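Local coordinates for DUF4440 domain-containing protein (Prochlorococcus marinus, PDB 3HZP) that is of unknown function but belongs to the NTF2-like superfamily, whose curved sheet and helices commonly enclose a pocket, and assembles as a dimer, at residues Val67-Leu72 / Ile79-Leu84; Asp97-Thr102 / Met117-Gly122. All blocks are in the same frame, centred on the assembly; numbering follows the deposited sequence.

Interaction 1 (Val67-Leu72 / Ile79-Leu84)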
loop_
_atom_site.group_PDB
_atom_site.type_symbol
_atom_site.label_atom_id
_atom_site.label_comp_id
_atom_site.label_asym_id
_atom_site.label_seq_id
_atom_site.Cartn_x
_atom_site.Cartn_y
_atom_site.Cartn_z
ATOM N N VAL A 67 9.595 1.325 11.717
ATOM C CA VAL A 67 8.704 2.285 11.111
ATOM C C VAL A 67 9.515 3.147 10.168
ATOM O O VAL A 67 10.491 3.791 10.568
ATOM C CB VAL A 67 7.953 3.130 12.150
ATOM C CG1 VAL A 67 7.153 4.238 11.487
ATOM C CG2 VAL A 67 7.075 2.234 13.034
ATOM N N HIS A 68 9.115 3.150 8.913
ATOM C CA HIS A 68 9.793 3.913 7.853
ATOM C C HIS A 68 9.167 5.242 7.596
ATOM O O HIS A 68 9.865 6.145 7.108
ATOM C CB HIS A 68 9.772 3.102 6.570
ATOM C CG HIS A 68 10.348 1.744 6.741
ATOM N ND1 HIS A 68 11.665 1.530 7.116
ATOM C CD2 HIS A 68 9.788 0.527 6.604
ATOM C CE1 HIS A 68 11.875 0.227 7.180
ATOM N NE2 HIS A 68 10.754 -0.399 6.905
ATOM N N LYS A 69 7.875 5.394 7.868
ATOM C CA LYS A 69 7.181 6.665 7.619
ATOM C C LYS A 69 6.049 6.775 8.613
ATOM O O LYS A 69 5.297 5.806 8.814
ATOM C CB LYS A 69 6.610 6.727 6.199
ATOM C CG LYS A 69 5.916 8.020 5.852
ATOM C CD LYS A 69 5.457 8.065 4.420
ATOM C CE LYS A 69 4.880 9.389 4.047
ATOM N NZ LYS A 69 5.871 10.503 4.181
ATOM N N PHE A 70 5.926 7.926 9.246
ATOM C CA PHE A 70 4.738 8.226 10.021
ATOM C C PHE A 70 4.417 9.682 9.807
ATOM O O PHE A 70 5.299 10.521 9.999
ATOM C CB PHE A 70 4.885 7.997 11.549
ATOM C CG PHE A 70 3.674 8.473 12.261
ATOM C CD1 PHE A 70 2.554 7.668 12.347
ATOM C CD2 PHE A 70 3.597 9.774 12.733
ATOM C CE1 PHE A 70 1.366 8.203 12.878
ATOM C CE2 PHE A 70 2.423 10.274 13.282
ATOM C CZ PHE A 70 1.339 9.498 13.354
ATOM N N GLU A 71 3.170 10.001 9.477
ATOM C CA GLU A 71 2.750 11.383 9.542
ATOM C C GLU A 71 1.254 11.489 9.644
ATOM O O GLU A 71 0.516 10.668 9.107
ATOM C CB GLU A 71 3.245 12.196 8.350
ATOM C CG GLU A 71 2.728 11.838 7.063
ATOM C CD GLU A 71 3.248 12.771 5.920
ATOM O OE1 GLU A 71 3.391 13.991 6.111
ATOM O OE2 GLU A 71 3.419 12.265 4.819
ATOM N N LEU A 72 0.817 12.516 10.351
ATOM C CA LEU A 72 -0.587 12.900 10.333
ATOM C C LEU A 72 -0.942 13.464 8.978
ATOM O O LEU A 72 -0.099 14.144 8.363
ATOM C CB LEU A 72 -0.891 13.936 11.397
ATOM C CG LEU A 72 -0.847 13.464 12.820
ATOM C CD1 LEU A 72 -1.083 14.656 13.770
ATOM C CD2 LEU A 72 -1.901 12.353 13.136
ATOM N N ILE A 79 -0.758 8.199 8.041
ATOM C CA ILE A 79 -0.110 7.127 7.328
ATOM C C ILE A 79 1.023 6.578 8.205
ATOM O O ILE A 79 1.785 7.353 8.764
ATOM C CB ILE A 79 0.422 7.565 5.928
ATOM C CG1 ILE A 79 1.206 6.413 5.298
ATOM C CG2 ILE A 79 1.276 8.859 5.967
ATOM C CD1 ILE A 79 1.445 6.632 3.763
ATOM N N CYS A 80 1.150 5.250 8.233
ATOM C CA CYS A 80 2.288 4.605 8.853
ATOM C C CYS A 80 2.755 3.475 7.959
ATOM O O CYS A 80 1.974 2.548 7.644
ATOM C CB CYS A 80 1.958 4.121 10.272
ATOM S SG CYS A 80 3.402 3.456 11.135
ATOM N N VAL A 81 4.012 3.534 7.569
ATOM C CA VAL A 81 4.650 2.507 6.772
ATOM C C VAL A 81 5.663 1.799 7.621
ATOM O O VAL A 81 6.477 2.462 8.270
ATOM C CB VAL A 81 5.333 3.119 5.517
ATOM C CG1 VAL A 81 6.088 2.026 4.709
ATOM C CG2 VAL A 81 4.300 3.876 4.635
ATOM N N PHE A 82 5.642 0.470 7.634
ATOM C CA PHE A 82 6.521 -0.287 8.492
ATOM C C PHE A 82 6.860 -1.624 7.921
ATOM O O PHE A 82 6.215 -2.114 6.987
ATOM C CB PHE A 82 5.853 -0.435 9.892
ATOM C CG PHE A 82 4.525 -1.139 9.870
ATOM C CD1 PHE A 82 3.370 -0.445 9.581
ATOM C CD2 PHE A 82 4.425 -2.500 10.136
ATOM C CE1 PHE A 82 2.147 -1.076 9.548
ATOM C CE2 PHE A 82 3.190 -3.131 10.078
ATOM C CZ PHE A 82 2.076 -2.435 9.813
ATOM N N THR A 83 7.915 -2.231 8.461
ATOM C CA THR A 83 8.253 -3.619 8.195
ATOM C C THR A 83 7.727 -4.433 9.348
ATOM O O THR A 83 7.950 -4.092 10.518
ATOM C CB THR A 83 9.753 -3.804 8.107
ATOM O OG1 THR A 83 10.253 -3.079 6.988
ATOM C CG2 THR A 83 10.092 -5.303 7.910
ATOM N N LEU A 84 6.970 -5.465 9.019
ATOM C CA LEU A 84 6.356 -6.367 9.996
ATOM C C LEU A 84 7.164 -7.654 9.975
ATOM O O LEU A 84 7.259 -8.317 8.941
ATOM C CB LEU A 84 4.922 -6.658 9.610
ATOM C CG LEU A 84 4.171 -7.615 10.532
ATOM C CD1 LEU A 84 3.882 -6.925 11.799
ATOM C CD2 LEU A 84 2.853 -8.116 9.850
#

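Interaction 2 (Asp97-Thr102 / Met117-Gly122)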
loop_
_atom_site.group_PDB
_atom_site.type_symbol
_atom_site.label_atom_id
_atom_site.label_comp_id
_atom_site.label_asym_id
_atom_site.label_seq_id
_atom_site.Cartn_x
_atom_site.Cartn_y
_atom_site.Cartn_z
ATOM N N ASP A 97 8.599 -14.113 7.815
ATOM C CA ASP A 97 7.865 -13.242 6.922
ATOM C C ASP A 97 8.290 -11.815 7.244
ATOM O O ASP A 97 8.258 -11.384 8.412
ATOM C CB ASP A 97 6.365 -13.435 7.187
ATOM C CG ASP A 97 5.487 -12.701 6.223
ATOM O OD1 ASP A 97 5.634 -12.846 4.997
ATOM O OD2 ASP A 97 4.580 -12.010 6.727
ATOM N N LEU A 98 8.648 -11.061 6.216
ATOM C CA LEU A 98 9.181 -9.721 6.387
ATOM C C LEU A 98 8.680 -8.778 5.299
ATOM O O LEU A 98 9.474 -8.379 4.427
ATOM C CB LEU A 98 10.717 -9.787 6.382
ATOM C CG LEU A 98 11.408 -8.578 6.949
ATOM C CD1 LEU A 98 11.220 -8.489 8.480
ATOM C CD2 LEU A 98 12.906 -8.673 6.591
ATOM N N PRO A 99 7.371 -8.483 5.275
ATOM C CA PRO A 99 6.837 -7.545 4.272
ATOM C C PRO A 99 7.039 -6.074 4.671
ATOM O O PRO A 99 7.165 -5.709 5.855
ATOM C CB PRO A 99 5.354 -7.836 4.266
ATOM C CG PRO A 99 5.081 -8.279 5.689
ATOM C CD PRO A 99 6.278 -9.062 6.064
ATOM N N THR A 100 6.944 -5.226 3.661
ATOM C CA THR A 100 6.623 -3.811 3.813
ATOM C C THR A 100 5.113 -3.622 3.809
ATOM O O THR A 100 4.411 -4.183 2.942
ATOM C CB THR A 100 7.199 -2.989 2.646
ATOM O OG1 THR A 100 8.627 -3.127 2.658
ATOM C CG2 THR A 100 6.833 -1.481 2.755
ATOM N N VAL A 101 4.631 -2.863 4.792
ATOM C CA VAL A 101 3.214 -2.601 4.957
ATOM C C VAL A 101 2.905 -1.124 4.976
ATOM O O VAL A 101 3.556 -0.366 5.703
ATOM C CB VAL A 101 2.712 -3.214 6.298
ATOM C CG1 VAL A 101 1.236 -3.021 6.447
ATOM C CG2 VAL A 101 3.132 -4.691 6.398
ATOM N N THR A 102 1.962 -0.699 4.140
ATOM C CA THR A 102 1.429 0.671 4.141
ATOM C C THR A 102 0.091 0.614 4.848
ATOM O O THR A 102 -0.808 -0.139 4.439
ATOM C CB THR A 102 1.247 1.204 2.734
ATOM O OG1 THR A 102 2.509 1.297 2.087
ATOM C CG2 THR A 102 0.551 2.579 2.755
HETATM N N MSE A 117 -4.873 -1.241 4.786
HETATM C CA MSE A 117 -3.549 -1.851 4.907
HETATM C C MSE A 117 -3.233 -2.676 3.646
HETATM O O MSE A 117 -4.051 -3.501 3.254
HETATM C CB MSE A 117 -3.476 -2.750 6.132
HETATM C CG MSE A 117 -2.113 -3.403 6.359
HETATM SE SE MSE A 117 -1.985 -4.468 7.979
HETATM C CE MSE A 117 -2.089 -2.955 9.223
ATOM N N GLN A 118 -2.060 -2.435 3.057
ATOM C CA GLN A 118 -1.544 -3.232 1.965
ATOM C C GLN A 118 -0.181 -3.749 2.348
ATOM O O GLN A 118 0.674 -2.993 2.810
ATOM C CB GLN A 118 -1.470 -2.406 0.665
ATOM C CG GLN A 118 -0.878 -3.186 -0.525
ATOM C CD GLN A 118 -1.178 -2.627 -1.893
ATOM O OE1 GLN A 118 -1.919 -1.650 -2.027
ATOM N NE2 GLN A 118 -0.664 -3.269 -2.921
ATOM N N ARG A 119 0.039 -5.030 2.113
ATOM C CA ARG A 119 1.320 -5.664 2.373
ATOM C C ARG A 119 1.971 -6.227 1.132
ATOM O O ARG A 119 1.296 -6.666 0.204
ATOM C CB ARG A 119 1.226 -6.777 3.426
ATOM C CG ARG A 119 0.376 -7.967 3.041
ATOM C CD ARG A 119 0.748 -9.219 3.835
ATOM N NE ARG A 119 2.027 -9.737 3.408
ATOM C CZ ARG A 119 2.768 -10.602 4.082
ATOM N NH1 ARG A 119 2.347 -11.092 5.235
ATOM N NH2 ARG A 119 3.936 -10.978 3.601
ATOM N N SER A 120 3.296 -6.283 1.168
ATOM C CA SER A 120 4.096 -6.851 0.097
ATOM C C SER A 120 4.318 -8.346 0.339
ATOM O O SER A 120 3.922 -8.878 1.365
ATOM C CB SER A 120 5.452 -6.149 -0.003
ATOM O OG SER A 120 6.306 -6.480 1.106
ATOM N N SER A 121 5.034 -8.987 -0.572
ATOM C CA SER A 121 5.590 -10.295 -0.284
ATOM C C SER A 121 6.542 -10.194 0.932
ATOM O O SER A 121 6.989 -9.108 1.373
ATOM C CB SER A 121 6.256 -10.858 -1.550
ATOM O OG SER A 121 5.283 -11.171 -2.552
ATOM N N GLY A 122 6.818 -11.348 1.529
ATOM C CA GLY A 122 7.527 -11.358 2.797
ATOM C C GLY A 122 9.022 -11.552 2.780
ATOM O O GLY A 122 9.572 -11.954 3.802
#

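Interaction 1 (Val67-Leu72 / Ile79-Leu84)
His68 and Thr83 are joined by a side-chain hydrogen bond at the edge of the imidazole. The CB of His68 lies 3.8 Å from Val81 O. CG stands anti to the carbonyl carbon and beside the backbone N (chi1 -55°), and the side chain crosses that of Thr83 obliquely. CD2 then passes Phe82 CA at 3.9 Å, and NE2 ends 2.7 Å from Thr83 OG1. The hydroxyl oxygen sits in the plane of the ring, and the bond is almost straight at 175°; either partner could be the donor. Trp129 stacks on the same ring. An alanine here would probably leave Thr83 OG1 without this partner and the Trp129 ring without its stack.

At His68 itself the backbone pairing is irregular. His68 N and Lys69 N both donate to Val81 O, the first at 2.8 Å and the second at 3.3 Å, from the same face of the carbonyl plane. Beyond this point the pairing is regular, Lys69 with Val81 and Glu71 with Ile79 forming hydrogen-bonded pairs. On the face of Lys69 and Glu71, Glu71 CG lies 3.5 Å from Ile79 CG2, the two side chains side by side. Lys69 NZ bridges to Glu71 OE2, and the second subunit adds Asp32 to the lysine and Lys106 to the glutamate. On the other face Val67 CG1 touches Cys80 SG at 3.8 Å. Two residues opposite one, in an antiparallel hairpin, make this a classic beta bulge in the curved sheet of the NTF2-like fold.

Interaction 2 (Asp97-Thr102 / Met117-Gly122)
Asp97 and Arg119 close a buried antiparallel contact between two adjacent strands of the NTF2-like sheet with a salt bridge, just where regular pairing gives way to loop. In the hairpin of strands 93-108 and 111-119, Thr102 and Gln118 form a hydrogen-bonded pair, and Val101 and Arg119 a non-hydrogen-bonded one. Val101 CG1 touches the CG of Met117, a selenomethionine, in the conformer modelled here, on the side of the sheet where helix 4-15 also touches Met117. On the other side, Gln118 and Thr102 bond to Thr102 and Gln118 of the second subunit.

Further along, Ser120 takes over from the strand ladder: its OG accepts from Thr100 N at 2.9 Å and donates to Ser121 O, so the hydroxyl spans both segments. Leu98 N reaches Gly122 O beyond it.

Arg119 starts with CG between its backbone N and carbonyl carbon, the crowded position (chi1 64°), and bends at chi3. NE and NH2 both donate to Ser120 O, fixing the rotation of the guanidinium. Pro99 CG lies 3.6 Å above the plane of that group, over its centre. Outside the two segments, NH1 also bonds a pentaethylene glycol molecule, probably from the crystallisation liquor. The carboxylate of Asp97 comes tip to tip, its plane 30° from the guanidinium, and both oxygens use their syn lone pairs. NH1 meets Asp97 OD2 at 2.8 Å, while NH2 meets Asp97 OD1 at 2.9 Å along a nearly straight line, 177° at the hydrogen, in the guanidinium plane.

In the fold
Both interactions belong to one sheet, and strands 77-90 and 93-108, one from each, are neighbours in it. They meet directly: Phe82 O lies 2.8 Å from Val101 N, probably hydrogen-bonded, and Thr83 CG2 packs on Leu98 CD1. Interaction 1 is only partly buried, consistent with strand 57-72 being outermost within this chain; its irregularity is a bulge within continuous pairing. Interaction 2 is buried nearer the chain centre, and there pairing ends in loops held by backbone and side-chain bonds together. The ion pair of interaction 1 lies within one strand, that of interaction 2 joins its segments. Both contacts touch the second subunit, interaction 1 through salt bridges, interaction 2 through uncharged hydrogen bonds of Thr100, Thr102 and Gln118.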